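Pyridoxamine 5-phosphate-dependent dehydrase (Escherichia coli, PDB 3B8X) removes the C3'-hydroxyl group from GDP-4-keto-6-deoxy-D-mannose by combined transamination and deoxygenation, a step in the biosynthesis of the O-antigen sugar L-colitose. Local coordinates at residues 190-198 / 256-265. The protein carries 1 engineered substitution. Numbering follows the deposited sequence.
Sequences NHIATMEGG and MSGAIGIEQL. Engineered in segment 190-198: Asn190 (natural residue His).
Thr194 CG2 fills the notch at Gly261, 3.7 Å from Gly261 CA, where the bare backbone lets a methyl sink onto the helix. The threonine methyl also lies over Ser257 O, while Ile260 CG2 bulges from the helix against Ala193 O, 3.3 Å away, an oxygen hydrogen-bonded to Trp13 NE1. On one flank, Met195 bends at its thioether (chi3 -80°), bringing CE to 3.8 Å from Ile260 CD1, the two chains at about a right angle, and beside Met256 CB. On the other, Ile192 and Gln264 lie side by side with their chains running opposite ways, CB to CB at 3.8 Å, and Ile192 CD1 reaches Leu265 CD2. Two hydrogen bonds fasten the loop: Ser257 OG donates to Thr194 O (2.8 Å) in the carbonyl plane, and Ala193 N to Gln264 OE1 (2.9 Å, 158°). A bend at chi2 (-74°) turns the Gln264 amide toward Ala193 N; Thr12 OG1 also binds OE1, and NE2 goes to Glu17. Thr194 OG1 donates to Glu196 O from above its carbonyl plane and is also hydrogen-bonded to Ser186 OG. Glu196 salt-bridges Arg252 of the second subunit; Gly197 touches the cofactor–sugar adduct. Helix 255-286 thus meets the loop entering strand 198-202, beside the dimer-interface active site of an aspartate aminotransferase fold.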
loop_
_atom_site.group_PDB
_atom_site.type_symbol
_atom_site.label_atom_id
_atom_site.label_comp_id
_atom_site.label_asym_id
_atom_site.label_seq_id
_atom_site.Cartn_x
_atom_site.Cartn_y
_atom_site.Cartn_z
ATOM N N ASN B 190 5.461 -10.051 -14.618
ATOM C CA ASN B 190 4.428 -11.053 -14.416
ATOM C C ASN B 190 3.670 -11.418 -15.691
ATOM O O ASN B 190 4.056 -11.036 -16.755
ATOM C CB ASN B 190 3.459 -10.562 -13.357
ATOM C CG ASN B 190 3.117 -11.617 -12.403
ATOM O OD1 ASN B 190 3.097 -12.788 -12.763
ATOM N ND2 ASN B 190 2.889 -11.243 -11.165
ATOM N N HIS B 191 2.606 -12.213 -15.548
ATOM C CA HIS B 191 1.817 -12.637 -16.701
ATOM C C HIS B 191 1.252 -11.467 -17.484
ATOM O O HIS B 191 1.221 -11.494 -18.692
ATOM C CB HIS B 191 0.717 -13.622 -16.287
ATOM C CG HIS B 191 1.270 -14.965 -15.983
ATOM N ND1 HIS B 191 1.690 -15.325 -14.715
ATOM C CD2 HIS B 191 1.641 -15.971 -16.807
ATOM C CE1 HIS B 191 2.214 -16.541 -14.765
ATOM N NE2 HIS B 191 2.232 -16.936 -16.028
ATOM N N ILE B 192 0.752 -10.471 -16.777
ATOM C CA ILE B 192 0.253 -9.223 -17.384
ATOM C C ILE B 192 0.901 -8.110 -16.571
ATOM O O ILE B 192 1.350 -8.354 -15.441
ATOM C CB ILE B 192 -1.305 -9.067 -17.388
ATOM C CG1 ILE B 192 -1.885 -8.931 -15.972
ATOM C CG2 ILE B 192 -1.913 -10.190 -18.179
ATOM C CD1 ILE B 192 -3.398 -8.525 -15.959
ATOM N N ALA B 193 0.955 -6.896 -17.123
ATOM C CA ALA B 193 1.644 -5.825 -16.416
ATOM C C ALA B 193 0.957 -4.481 -16.513
ATOM O O ALA B 193 0.630 -4.034 -17.587
ATOM C CB ALA B 193 3.069 -5.745 -16.950
ATOM N N THR B 194 0.716 -3.834 -15.374
ATOM C CA THR B 194 0.025 -2.555 -15.340
ATOM C C THR B 194 0.911 -1.584 -14.549
ATOM O O THR B 194 0.429 -0.745 -13.797
ATOM C CB THR B 194 -1.320 -2.730 -14.601
ATOM O OG1 THR B 194 -1.073 -3.213 -13.268
ATOM C CG2 THR B 194 -2.150 -3.755 -15.304
ATOM N N MET B 195 2.216 -1.714 -14.726
ATOM C CA MET B 195 3.214 -0.935 -13.980
ATOM C C MET B 195 3.370 -1.585 -12.589
ATOM O O MET B 195 4.402 -2.181 -12.321
ATOM C CB MET B 195 2.879 0.575 -13.960
ATOM C CG MET B 195 2.691 1.098 -15.368
ATOM S SD MET B 195 2.626 2.903 -15.458
ATOM C CE MET B 195 1.012 3.165 -14.981
ATOM N N GLU B 196 2.362 -1.484 -11.717
ATOM C CA GLU B 196 2.309 -2.225 -10.470
ATOM C C GLU B 196 0.811 -2.547 -10.453
ATOM O O GLU B 196 0.025 -1.853 -11.123
ATOM C CB GLU B 196 2.666 -1.353 -9.249
ATOM C CG GLU B 196 4.143 -0.993 -9.134
ATOM C CD GLU B 196 4.960 -1.888 -8.232
ATOM O OE1 GLU B 196 4.503 -2.953 -7.749
ATOM O OE2 GLU B 196 6.115 -1.525 -8.027
ATOM N N GLY B 197 0.391 -3.558 -9.694
ATOM C CA GLY B 197 -1.036 -3.810 -9.626
ATOM C C GLY B 197 -1.248 -5.164 -8.956
ATOM O O GLY B 197 -0.407 -6.049 -9.085
ATOM N N GLY B 198 -2.405 -5.308 -8.310
ATOM C CA GLY B 198 -2.772 -6.567 -7.696
ATOM C C GLY B 198 -4.301 -6.694 -7.782
ATOM O O GLY B 198 -4.971 -5.772 -8.200
ATOM N N MET B 256 -4.853 4.592 -14.541
ATOM C CA MET B 256 -4.059 4.149 -15.660
ATOM C C MET B 256 -3.838 2.649 -15.589
ATOM O O MET B 256 -3.837 1.973 -16.628
ATOM C CB MET B 256 -2.698 4.843 -15.641
ATOM C CG MET B 256 -2.726 6.196 -16.319
ATOM S SD MET B 256 -1.061 6.773 -16.040
ATOM C CE MET B 256 -1.074 8.455 -16.620
ATOM N N SER B 257 -3.601 2.142 -14.381
ATOM C CA SER B 257 -3.353 0.718 -14.245
ATOM C C SER B 257 -4.559 -0.107 -14.691
ATOM O O SER B 257 -4.415 -1.168 -15.276
ATOM C CB SER B 257 -2.934 0.344 -12.847
ATOM O OG SER B 257 -1.603 0.779 -12.636
ATOM N N GLY B 258 -5.747 0.370 -14.368
ATOM C CA GLY B 258 -6.975 -0.321 -14.742
ATOM C C GLY B 258 -7.140 -0.255 -16.275
ATOM O O GLY B 258 -7.485 -1.238 -16.902
ATOM N N ALA B 259 -6.797 0.862 -16.897
ATOM C CA ALA B 259 -6.942 0.967 -18.342
ATOM C C ALA B 259 -6.012 0.017 -19.051
ATOM O O ALA B 259 -6.416 -0.689 -19.974
ATOM C CB ALA B 259 -6.759 2.400 -18.844
ATOM N N ILE B 260 -4.763 0.018 -18.608
ATOM C CA ILE B 260 -3.758 -0.823 -19.195
ATOM C C ILE B 260 -4.242 -2.263 -19.002
ATOM O O ILE B 260 -4.090 -3.122 -19.907
ATOM C CB ILE B 260 -2.404 -0.666 -18.464
ATOM C CG1 ILE B 260 -1.799 0.724 -18.702
ATOM C CG2 ILE B 260 -1.448 -1.766 -18.868
ATOM C CD1 ILE B 260 -0.769 1.215 -17.662
ATOM N N GLY B 261 -4.728 -2.553 -17.791
ATOM C CA GLY B 261 -5.091 -3.942 -17.477
ATOM C C GLY B 261 -6.140 -4.529 -18.419
ATOM O O GLY B 261 -6.141 -5.722 -18.706
ATOM N N ILE B 262 -7.084 -3.697 -18.834
ATOM C CA ILE B 262 -8.171 -4.172 -19.686
ATOM C C ILE B 262 -7.597 -4.686 -20.999
ATOM O O ILE B 262 -8.039 -5.700 -21.524
ATOM C CB ILE B 262 -9.074 -2.986 -20.017
ATOM C CG1 ILE B 262 -9.936 -2.662 -18.787
ATOM C CG2 ILE B 262 -9.814 -3.236 -21.331
ATOM C CD1 ILE B 262 -10.408 -1.174 -18.691
ATOM N N GLU B 263 -6.568 -3.979 -21.471
ATOM C CA GLU B 263 -5.953 -4.286 -22.746
ATOM C C GLU B 263 -5.231 -5.587 -22.535
ATOM O O GLU B 263 -5.320 -6.461 -23.371
ATOM C CB GLU B 263 -4.973 -3.181 -23.163
ATOM C CG GLU B 263 -5.644 -1.869 -23.560
ATOM C CD GLU B 263 -6.856 -2.031 -24.483
ATOM O OE1 GLU B 263 -6.949 -3.011 -25.264
ATOM O OE2 GLU B 263 -7.723 -1.137 -24.446
ATOM N N GLN B 264 -4.539 -5.701 -21.403
ATOM C CA GLN B 264 -3.749 -6.893 -21.050
ATOM C C GLN B 264 -4.606 -8.161 -20.975
ATOM O O GLN B 264 -4.206 -9.206 -21.468
ATOM C CB GLN B 264 -2.985 -6.650 -19.731
ATOM C CG GLN B 264 -1.833 -5.635 -19.832
ATOM C CD GLN B 264 -0.606 -6.160 -20.562
ATOM O OE1 GLN B 264 0.257 -6.804 -19.963
ATOM N NE2 GLN B 264 -0.515 -5.876 -21.870
ATOM N N LEU B 265 -5.780 -8.072 -20.358
ATOM C CA LEU B 265 -6.679 -9.209 -20.227
ATOM C C LEU B 265 -7.039 -9.754 -21.616
ATOM O O LEU B 265 -7.217 -10.952 -21.791
ATOM C CB LEU B 265 -7.951 -8.862 -19.433
ATOM C CG LEU B 265 -7.754 -8.580 -17.923
ATOM C CD1 LEU B 265 -9.015 -8.270 -17.165
ATOM C CD2 LEU B 265 -7.121 -9.752 -17.204
#